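Local coordinates for putative Lipoprotein (Shewanella oneidensis, PDB 3U24), which is of unknown function but binds zinc and calcium ions and belongs to the DUF885 family, probably related to zinc metallopeptidases, at residues A[40-45]-A[55-60]; A[115-120]-A[168-173]; A[121-126]-A[153-158]. All coordinates share one frame; numbering follows the deposited sequence.

How the contacts relate
Contacts 1 and 3 are neighbours, with centres about 10 Å apart, and they touch: P59 CD of contact 1 packs on Y155 CD2 of contact 3 at 3.5 Å. Contact 2 lies about 14 Å from contact 3, centre to centre, and meets it where S120 O comes near Y155 OH. It is about 20 Å from contact 1 between centres and does not touch it. Along the chain, contact 3 is nested inside the loop that contact 2 closes. Of the metal sites, H50, which with E133 binds a zinc ion, has its side chain about 8 Å from that of P41 in contact 1.

Contact 1 of 3, residues A[40-45]-A[55-60]; sequences SPTWAL and YLEIPD
E57 reaches across to the first turn of helix 41-47 and sets its carboxylate against S40, P41 and T42. OE2 takes two donors from opposite faces of the carboxylate plane. T42 N gives a nearly straight bond to OE2 of 3.0 Å (167°), on the syn side but 28° out of the carboxylate plane, while S40 OG donates to the same oxygen at a longer 3.3 Å, nearly along its C-O axis. P41 N, also close to OE2, has no hydrogen to share. T42 OG1 donates to OE1 in a very short hydrogen bond of 2.5 Å, a length to be read with caution. A bend in the E57 chain (chi2 100°) brings CD close to T42 OG1. S40 is the N-cap of the helix: its OG accepts from W43 N at 3.2 Å while giving its own proton to E57, so the acid backs up the cap and its charge would probably be eased by the helix N-terminus. T42 OG1 has further partners in R148 NH2 and a water, which donates to it and to Y55 O, the latter at 2.9 Å. Beside this polar cluster P41 CG meets the Y55 ring obliquely, 3.8 Å from CD2.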
loop_
_atom_site.group_PDB
_atom_site.type_symbol
_atom_site.label_atom_id
_atom_site.label_comp_id
_atom_site.label_asym_id
_atom_site.label_seq_id
_atom_site.Cartn_x
_atom_site.Cartn_y
_atom_site.Cartn_z
ATOM N N SER A 40 -13.409 6.989 -16.777
ATOM C CA SER A 40 -13.010 5.638 -16.360
ATOM C C SER A 40 -14.012 5.005 -15.398
ATOM O O SER A 40 -13.889 5.039 -14.172
ATOM C CB SER A 40 -11.652 5.720 -15.714
ATOM O OG SER A 40 -11.328 4.464 -15.208
ATOM N N PRO A 41 -15.055 4.427 -15.937
ATOM C CA PRO A 41 -15.986 3.821 -14.991
ATOM C C PRO A 41 -15.437 2.620 -14.228
ATOM O O PRO A 41 -15.994 2.269 -13.197
ATOM C CB PRO A 41 -17.207 3.443 -15.867
ATOM C CG PRO A 41 -16.716 3.549 -17.286
ATOM C CD PRO A 41 -15.636 4.598 -17.264
ATOM N N THR A 42 -14.375 1.988 -14.697
ATOM C CA THR A 42 -13.738 0.919 -13.912
ATOM C C THR A 42 -13.048 1.473 -12.645
ATOM O O THR A 42 -13.178 0.921 -11.535
ATOM C CB THR A 42 -12.772 0.115 -14.776
ATOM O OG1 THR A 42 -13.536 -0.462 -15.834
ATOM C CG2 THR A 42 -12.036 -0.998 -13.974
ATOM N N TRP A 43 -12.363 2.598 -12.790
ATOM C CA TRP A 43 -11.811 3.279 -11.632
ATOM C C TRP A 43 -12.915 3.607 -10.641
ATOM O O TRP A 43 -12.768 3.434 -9.419
ATOM C CB TRP A 43 -11.135 4.529 -12.106
ATOM C CG TRP A 43 -10.099 5.114 -11.180
ATOM C CD1 TRP A 43 -9.935 4.927 -9.793
ATOM C CD2 TRP A 43 -9.072 6.090 -11.560
ATOM N NE1 TRP A 43 -8.872 5.686 -9.315
ATOM C CE2 TRP A 43 -8.319 6.410 -10.338
ATOM C CE3 TRP A 43 -8.721 6.710 -12.751
ATOM C CZ2 TRP A 43 -7.259 7.302 -10.353
ATOM C CZ3 TRP A 43 -7.640 7.598 -12.751
ATOM C CH2 TRP A 43 -6.931 7.884 -11.577
ATOM N N ALA A 44 -14.056 4.045 -11.157
ATOM C CA ALA A 44 -15.191 4.333 -10.298
ATOM C C ALA A 44 -15.619 3.051 -9.538
ATOM O O ALA A 44 -15.830 3.060 -8.316
ATOM C CB ALA A 44 -16.349 4.874 -11.117
ATOM N N LEU A 45 -15.761 1.967 -10.293
ATOM C CA LEU A 45 -16.119 0.665 -9.764
ATOM C C LEU A 45 -15.173 0.255 -8.635
ATOM O O LEU A 45 -15.627 -0.081 -7.580
ATOM C CB LEU A 45 -16.064 -0.394 -10.903
ATOM C CG LEU A 45 -16.220 -1.876 -10.570
ATOM C CD1 LEU A 45 -17.537 -2.133 -9.831
ATOM C CD2 LEU A 45 -16.094 -2.701 -11.875
ATOM N N TYR A 55 -19.544 -1.309 -19.028
ATOM C CA TYR A 55 -18.677 -0.703 -20.026
ATOM C C TYR A 55 -17.248 -1.075 -19.736
ATOM O O TYR A 55 -16.709 -0.704 -18.709
ATOM C CB TYR A 55 -18.801 0.814 -19.959
ATOM C CG TYR A 55 -18.010 1.498 -21.037
ATOM C CD1 TYR A 55 -18.504 1.558 -22.328
ATOM C CD2 TYR A 55 -16.750 2.039 -20.786
ATOM C CE1 TYR A 55 -17.784 2.159 -23.348
ATOM C CE2 TYR A 55 -16.014 2.649 -21.801
ATOM C CZ TYR A 55 -16.549 2.699 -23.076
ATOM O OH TYR A 55 -15.876 3.274 -24.104
ATOM N N LEU A 56 -16.626 -1.824 -20.632
ATOM C CA LEU A 56 -15.220 -2.183 -20.499
ATOM C C LEU A 56 -14.426 -1.236 -21.365
ATOM O O LEU A 56 -14.588 -1.244 -22.570
ATOM C CB LEU A 56 -14.988 -3.610 -20.975
ATOM C CG LEU A 56 -13.572 -4.169 -20.946
ATOM C CD1 LEU A 56 -13.029 -4.233 -19.532
ATOM C CD2 LEU A 56 -13.551 -5.535 -21.625
ATOM N N GLU A 57 -13.566 -0.430 -20.750
ATOM C CA GLU A 57 -12.713 0.491 -21.516
ATOM C C GLU A 57 -11.704 -0.315 -22.309
ATOM O O GLU A 57 -11.142 -1.265 -21.794
ATOM C CB GLU A 57 -11.966 1.473 -20.604
ATOM C CG GLU A 57 -12.884 2.255 -19.660
ATOM C CD GLU A 57 -12.922 1.686 -18.224
ATOM O OE1 GLU A 57 -12.991 0.438 -18.055
ATOM O OE2 GLU A 57 -12.888 2.485 -17.261
ATOM N N ILE A 58 -11.531 0.019 -23.576
ATOM C CA ILE A 58 -10.549 -0.641 -24.421
ATOM C C ILE A 58 -9.289 0.207 -24.308
ATOM O O ILE A 58 -9.307 1.419 -24.583
ATOM C CB ILE A 58 -11.029 -0.760 -25.871
ATOM C CG1 ILE A 58 -12.274 -1.657 -25.936
ATOM C CG2 ILE A 58 -9.934 -1.371 -26.766
ATOM C CD1 ILE A 58 -13.226 -1.329 -27.072
ATOM N N PRO A 59 -8.194 -0.394 -23.851
ATOM C CA PRO A 59 -7.000 0.423 -23.580
ATOM C C PRO A 59 -6.177 0.586 -24.847
ATOM O O PRO A 59 -5.118 0.034 -24.966
ATOM C CB PRO A 59 -6.274 -0.399 -22.521
ATOM C CG PRO A 59 -6.623 -1.820 -22.877
ATOM C CD PRO A 59 -7.960 -1.817 -23.575
ATOM N N ASP A 60 -6.715 1.304 -25.811
ATOM C CA ASP A 60 -6.032 1.599 -27.066
ATOM C C ASP A 60 -5.645 3.064 -27.117
ATOM O O ASP A 60 -5.804 3.797 -26.152
ATOM C CB ASP A 60 -6.937 1.251 -28.264
ATOM C CG ASP A 60 -8.272 2.004 -28.251
ATOM O OD1 ASP A 60 -8.370 3.118 -27.632
ATOM O OD2 ASP A 60 -9.236 1.461 -28.857
HETATM O O HOH W 1 -16.707 -0.027 -15.907
#

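Contact 2 of 3, residues A[115-120]-A[168-173]; sequences QWDPSS and LEHTEL. With ACY (acetic acid), chain Q.
D117 OD1 is gripped twice by S119, through OG at 2.5 Å on the syn lone pair and, weakly, through the backbone N at 2.8 Å, while it also lies against H170 CB, 3.2 Å away. The weak bond to S119 N gives an Asx-turn pattern, which leads from the end of helix 113-116 into the 3-10 turn 118-120, and this corner packs on the first turns of helix 168-179. S120 ties the same turn through D117 O, which accepts from both its N and its OG. Chi1 of 176° sets D117 CG anti to the backbone N, within 3.5 Å of H170 CD2. The two side chains cross at about a right angle, with carboxylate and ring planes 55° apart. An alanine at D117 would probably leave S119 OG without its acceptor and free to turn, and open a gap beside the imidazole. W116 meets a face of H170 with its edge, CZ3 toward CE1, in a T-shaped pair with centroids 5.5 Å apart and planes at 75°. Both ring nitrogens have partners: ND1 bonds T167 OG1, and NE2 bonds L516 O, with a weak 3.2 Å bond from NE2 to O of an acetic acid molecule, probably from the crystallisation liquor. Q518 NE2 also hydrogen-bonds this acetic acid. S119 OG also lies 3.8 Å from L173 CD2, and P118 CG packs 3.4 Å from T171 OG1, a hydroxyl that bonds T167 O.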
loop_
_atom_site.group_PDB
_atom_site.type_symbol
_atom_site.label_atom_id
_atom_site.label_comp_id
_atom_site.label_asym_id
_atom_site.label_seq_id
_atom_site.Cartn_x
_atom_site.Cartn_y
_atom_site.Cartn_z
ATOM N N GLN A 115 3.243 0.150 -22.402
ATOM C CA GLN A 115 4.054 -0.545 -23.420
ATOM C C GLN A 115 4.747 -1.781 -22.890
ATOM O O GLN A 115 4.686 -2.828 -23.544
ATOM C CB GLN A 115 5.159 0.328 -24.037
ATOM C CG GLN A 115 4.605 1.390 -24.920
ATOM C CD GLN A 115 5.687 2.119 -25.703
ATOM O OE1 GLN A 115 6.762 2.442 -25.189
ATOM N NE2 GLN A 115 5.398 2.357 -26.956
ATOM N N TRP A 116 5.426 -1.649 -21.749
ATOM C CA TRP A 116 6.339 -2.677 -21.278
ATOM C C TRP A 116 5.860 -3.531 -20.140
ATOM O O TRP A 116 6.600 -4.435 -19.704
ATOM C CB TRP A 116 7.724 -2.090 -20.940
ATOM C CG TRP A 116 7.707 -0.901 -19.993
ATOM C CD1 TRP A 116 7.764 0.453 -20.328
ATOM C CD2 TRP A 116 7.631 -0.928 -18.550
ATOM N NE1 TRP A 116 7.739 1.234 -19.228
ATOM C CE2 TRP A 116 7.647 0.474 -18.117
ATOM C CE3 TRP A 116 7.589 -1.933 -17.597
ATOM C CZ2 TRP A 116 7.579 0.825 -16.788
ATOM C CZ3 TRP A 116 7.521 -1.568 -16.248
ATOM C CH2 TRP A 116 7.503 -0.215 -15.854
ATOM N N ASP A 117 4.660 -3.291 -19.621
ATOM C CA ASP A 117 4.102 -4.136 -18.535
ATOM C C ASP A 117 2.823 -4.828 -19.015
ATOM O O ASP A 117 1.726 -4.250 -18.927
ATOM C CB ASP A 117 3.801 -3.309 -17.299
ATOM C CG ASP A 117 3.130 -4.117 -16.204
ATOM O OD1 ASP A 117 2.911 -5.337 -16.335
ATOM O OD2 ASP A 117 2.783 -3.511 -15.178
ATOM N N PRO A 118 2.955 -6.044 -19.558
ATOM C CA PRO A 118 1.767 -6.717 -20.055
ATOM C C PRO A 118 0.832 -7.108 -18.941
ATOM O O PRO A 118 -0.327 -7.405 -19.223
ATOM C CB PRO A 118 2.318 -7.974 -20.772
ATOM C CG PRO A 118 3.720 -7.601 -21.152
ATOM C CD PRO A 118 4.181 -6.704 -20.012
ATOM N N SER A 119 1.288 -7.093 -17.696
ATOM C CA SER A 119 0.385 -7.455 -16.628
ATOM C C SER A 119 -0.696 -6.396 -16.405
ATOM O O SER A 119 -1.704 -6.678 -15.762
ATOM C CB SER A 119 1.113 -7.771 -15.323
ATOM O OG SER A 119 1.479 -6.583 -14.651
ATOM N N SER A 120 -0.512 -5.185 -16.925
ATOM C CA SER A 120 -1.563 -4.172 -16.803
ATOM C C SER A 120 -2.827 -4.470 -17.701
ATOM O O SER A 120 -3.871 -3.829 -17.542
ATOM C CB SER A 120 -0.969 -2.775 -17.043
ATOM O OG SER A 120 -0.321 -2.672 -18.290
ATOM N N LEU A 168 10.674 -9.155 -19.116
ATOM C CA LEU A 168 10.384 -10.562 -18.959
ATOM C C LEU A 168 9.482 -10.752 -17.744
ATOM O O LEU A 168 8.541 -11.550 -17.764
ATOM C CB LEU A 168 11.682 -11.372 -18.754
ATOM C CG LEU A 168 11.432 -12.840 -18.379
ATOM C CD1 LEU A 168 10.640 -13.525 -19.503
ATOM C CD2 LEU A 168 12.767 -13.565 -18.030
ATOM N N GLU A 169 9.816 -10.064 -16.668
ATOM C CA GLU A 169 9.129 -10.290 -15.392
ATOM C C GLU A 169 7.627 -9.919 -15.468
ATOM O O GLU A 169 6.766 -10.645 -14.956
ATOM C CB GLU A 169 9.802 -9.489 -14.262
ATOM C CG GLU A 169 11.204 -10.018 -13.898
ATOM C CD GLU A 169 12.318 -9.631 -14.914
ATOM O OE1 GLU A 169 12.064 -8.863 -15.895
ATOM O OE2 GLU A 169 13.466 -10.101 -14.723
ATOM N N HIS A 170 7.298 -8.806 -16.109
ATOM C CA HIS A 170 5.891 -8.411 -16.125
ATOM C C HIS A 170 5.129 -9.278 -17.083
ATOM O O HIS A 170 3.915 -9.487 -16.906
ATOM C CB HIS A 170 5.734 -6.905 -16.427
ATOM C CG HIS A 170 6.300 -6.008 -15.336
ATOM N ND1 HIS A 170 7.593 -5.659 -15.286
ATOM C CD2 HIS A 170 5.699 -5.450 -14.188
ATOM C CE1 HIS A 170 7.823 -4.877 -14.204
ATOM N NE2 HIS A 170 6.671 -4.755 -13.522
ATOM N N THR A 171 5.812 -9.802 -18.101
ATOM C CA THR A 171 5.144 -10.688 -19.044
ATOM C C THR A 171 4.801 -12.018 -18.354
ATOM O O THR A 171 3.723 -12.586 -18.595
ATOM C CB THR A 171 5.958 -10.917 -20.331
ATOM O OG1 THR A 171 6.413 -9.658 -20.875
ATOM C CG2 THR A 171 5.127 -11.652 -21.379
ATOM N N GLU A 172 5.676 -12.455 -17.444
ATOM C CA GLU A 172 5.482 -13.700 -16.738
ATOM C C GLU A 172 4.336 -13.493 -15.783
ATOM O O GLU A 172 3.500 -14.352 -15.597
ATOM C CB GLU A 172 6.741 -14.095 -15.925
ATOM C CG GLU A 172 7.902 -14.656 -16.748
ATOM C CD GLU A 172 9.239 -14.847 -15.975
ATOM O OE1 GLU A 172 9.619 -14.063 -15.034
ATOM O OE2 GLU A 172 9.970 -15.784 -16.377
ATOM N N LEU A 173 4.321 -12.346 -15.156
ATOM C CA LEU A 173 3.219 -12.037 -14.257
ATOM C C LEU A 173 1.864 -12.020 -15.040
ATOM O O LEU A 173 0.872 -12.599 -14.595
ATOM C CB LEU A 173 3.482 -10.747 -13.510
ATOM C CG LEU A 173 2.441 -10.353 -12.457
ATOM C CD1 LEU A 173 2.277 -11.394 -11.314
ATOM C CD2 LEU A 173 2.740 -8.941 -11.932
HETATM C C ACY Q . 4.663 -0.954 -12.803
HETATM O O ACY Q . 5.144 -2.087 -12.537
HETATM O OXT ACY Q . 4.853 0.073 -12.081
HETATM C CH3 ACY Q . 3.778 -0.820 -13.996
#

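Contact 3 of 3, residues A[121-126]-A[153-158]. With EDO (1,2-ethanediol), chain P; EDO (1,2-ethanediol), chain Y; EDO (1,2-ethanediol), chain S.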
loop_
_atom_site.group_PDB
_atom_site.type_symbol
_atom_site.label_atom_id
_atom_site.label_comp_id
_atom_site.label_asym_id
_atom_site.label_seq_id
_atom_site.Cartn_x
_atom_site.Cartn_y
_atom_site.Cartn_z
ATOM N N TYR A 121 -2.751 -5.490 -18.567
ATOM C CA TYR A 121 -3.874 -5.916 -19.367
ATOM C C TYR A 121 -4.464 -7.221 -18.847
ATOM O O TYR A 121 -3.940 -8.326 -19.068
ATOM C CB TYR A 121 -3.448 -6.061 -20.814
ATOM C CG TYR A 121 -2.841 -4.796 -21.359
ATOM C CD1 TYR A 121 -3.645 -3.799 -21.853
ATOM C CD2 TYR A 121 -1.480 -4.580 -21.337
ATOM C CE1 TYR A 121 -3.119 -2.635 -22.338
ATOM C CE2 TYR A 121 -0.936 -3.422 -21.836
ATOM C CZ TYR A 121 -1.763 -2.457 -22.358
ATOM O OH TYR A 121 -1.285 -1.273 -22.872
ATOM N N ASN A 122 -5.576 -7.091 -18.147
ATOM C CA ASN A 122 -6.264 -8.248 -17.535
ATOM C C ASN A 122 -7.689 -7.834 -17.167
ATOM O O ASN A 122 -7.884 -6.902 -16.388
ATOM C CB ASN A 122 -5.507 -8.713 -16.274
ATOM C CG ASN A 122 -6.035 -10.044 -15.699
ATOM O OD1 ASN A 122 -7.169 -10.499 -15.991
ATOM N ND2 ASN A 122 -5.192 -10.684 -14.862
ATOM N N VAL A 123 -8.679 -8.499 -17.741
ATOM C CA VAL A 123 -10.087 -8.104 -17.441
ATOM C C VAL A 123 -10.624 -8.661 -16.098
ATOM O O VAL A 123 -11.672 -8.230 -15.622
ATOM C CB VAL A 123 -11.032 -8.488 -18.604
ATOM C CG1 VAL A 123 -10.517 -7.876 -19.901
ATOM C CG2 VAL A 123 -11.145 -10.012 -18.725
ATOM N N ALA A 124 -9.898 -9.577 -15.481
ATOM C CA ALA A 124 -10.449 -10.389 -14.379
ATOM C C ALA A 124 -10.907 -9.511 -13.206
ATOM O O ALA A 124 -12.037 -9.676 -12.686
ATOM C CB ALA A 124 -9.423 -11.450 -13.919
ATOM N N GLY A 125 -10.051 -8.552 -12.846
ATOM C CA GLY A 125 -10.250 -7.639 -11.737
ATOM C C GLY A 125 -11.591 -6.911 -11.742
ATOM O O GLY A 125 -12.317 -6.889 -10.738
ATOM N N GLY A 126 -11.930 -6.317 -12.861
ATOM C CA GLY A 126 -13.192 -5.581 -12.961
ATOM C C GLY A 126 -14.408 -6.505 -12.821
ATOM O O GLY A 126 -15.411 -6.162 -12.172
ATOM N N PRO A 153 -12.662 -9.488 -26.533
ATOM C CA PRO A 153 -11.668 -9.730 -27.627
ATOM C C PRO A 153 -10.943 -8.457 -27.991
ATOM O O PRO A 153 -9.720 -8.443 -28.189
ATOM C CB PRO A 153 -12.540 -10.205 -28.784
ATOM C CG PRO A 153 -13.618 -10.986 -28.075
ATOM C CD PRO A 153 -13.935 -10.163 -26.829
ATOM N N ALA A 154 -11.700 -7.374 -28.051
ATOM C CA ALA A 154 -11.105 -6.062 -28.423
ATOM C C ALA A 154 -10.077 -5.583 -27.409
ATOM O O ALA A 154 -9.088 -4.991 -27.753
ATOM C CB ALA A 154 -12.178 -5.007 -28.584
ATOM N N TYR A 155 -10.379 -5.812 -26.140
ATOM C CA TYR A 155 -9.504 -5.433 -25.045
ATOM C C TYR A 155 -8.152 -6.098 -25.235
ATOM O O TYR A 155 -7.173 -5.444 -25.149
ATOM C CB TYR A 155 -10.130 -5.870 -23.714
ATOM C CG TYR A 155 -9.313 -5.559 -22.501
ATOM C CD1 TYR A 155 -8.295 -6.406 -22.096
ATOM C CD2 TYR A 155 -9.538 -4.414 -21.770
ATOM C CE1 TYR A 155 -7.522 -6.117 -20.960
ATOM C CE2 TYR A 155 -8.767 -4.092 -20.623
ATOM C CZ TYR A 155 -7.766 -4.951 -20.226
ATOM O OH TYR A 155 -7.005 -4.667 -19.101
ATOM N N TYR A 156 -8.115 -7.407 -25.482
ATOM C CA TYR A 156 -6.842 -8.086 -25.617
ATOM C C TYR A 156 -6.146 -7.839 -26.990
ATOM O O TYR A 156 -4.910 -7.826 -27.039
ATOM C CB TYR A 156 -6.977 -9.584 -25.286
ATOM C CG TYR A 156 -7.206 -9.878 -23.796
ATOM C CD1 TYR A 156 -6.187 -9.730 -22.887
ATOM C CD2 TYR A 156 -8.442 -10.310 -23.321
ATOM C CE1 TYR A 156 -6.381 -9.966 -21.538
ATOM C CE2 TYR A 156 -8.652 -10.568 -21.964
ATOM C CZ TYR A 156 -7.605 -10.370 -21.081
ATOM O OH TYR A 156 -7.745 -10.649 -19.744
ATOM N N ALA A 157 -6.919 -7.663 -28.067
ATOM C CA ALA A 157 -6.345 -7.139 -29.338
ATOM C C ALA A 157 -5.624 -5.797 -29.115
ATOM O O ALA A 157 -4.525 -5.606 -29.636
ATOM C CB ALA A 157 -7.402 -6.995 -30.469
ATOM N N ALA A 158 -6.250 -4.886 -28.358
ATOM C CA ALA A 158 -5.628 -3.605 -28.004
ATOM C C ALA A 158 -4.316 -3.818 -27.202
ATOM O O ALA A 158 -3.288 -3.141 -27.417
ATOM C CB ALA A 158 -6.609 -2.715 -27.200
HETATM C C1 EDO P . -9.871 -4.062 -14.910
HETATM O O1 EDO P . -9.825 -5.497 -14.823
HETATM C C2 EDO P . -9.997 -3.547 -16.358
HETATM O O2 EDO P . -11.326 -3.787 -16.819
HETATM C C1 EDO Y . -16.993 -6.578 -29.986
HETATM O O1 EDO Y . -17.514 -7.668 -29.200
HETATM C C2 EDO Y . -15.455 -6.436 -30.014
HETATM O O2 EDO Y . -14.733 -7.328 -29.130
HETATM C C1 EDO S . -5.470 -3.711 -14.117
HETATM O O1 EDO S . -6.362 -4.245 -15.116
HETATM C C2 EDO S . -4.214 -4.586 -13.957
HETATM O O2 EDO S . -4.489 -5.895 -13.432
#
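Y155 and Y156, consecutive on helix 152-162, send their rings to the 121-126 segment, and the Y155 ring stands steeply over the Y156 ring, its CD1 3.8 Å above that plane, over its centre. V123 slides past Y155 in the opposite direction and lays CG1 over one ring face, 3.6 Å from the centroid and 17° off the normal, a CH-pi contact. The same methyl also reaches Y156 CE2, so V123 packs against both tyrosines. Y121 comes to the Y155 ring at its edge, with its carbonyl carbon near the ring plane. Each hydroxyl takes a backbone N-H from the other segment. N122 N donates to Y155 OH at 3.0 Å, bent to 141°, whereas V123 N makes a straighter bond to Y156 OH at 3.1 Å (169°). Y156 OH also bonds N178 OD1. The N122 side chain starts away from the tyrosines, and its OD1 accepts from A124 N, 2.9 Å away, with the donor above the carbonyl plane. A 1,2-ethanediol oxygen O1 links N122 O to G126 N. Two tyrosine hydroxyls thus hold the backbone of an Asx turn, N122 OD1 to A124 N, whose capping bond leads into helix 124-131, joining it to helix 152-162 in this largely helical fold.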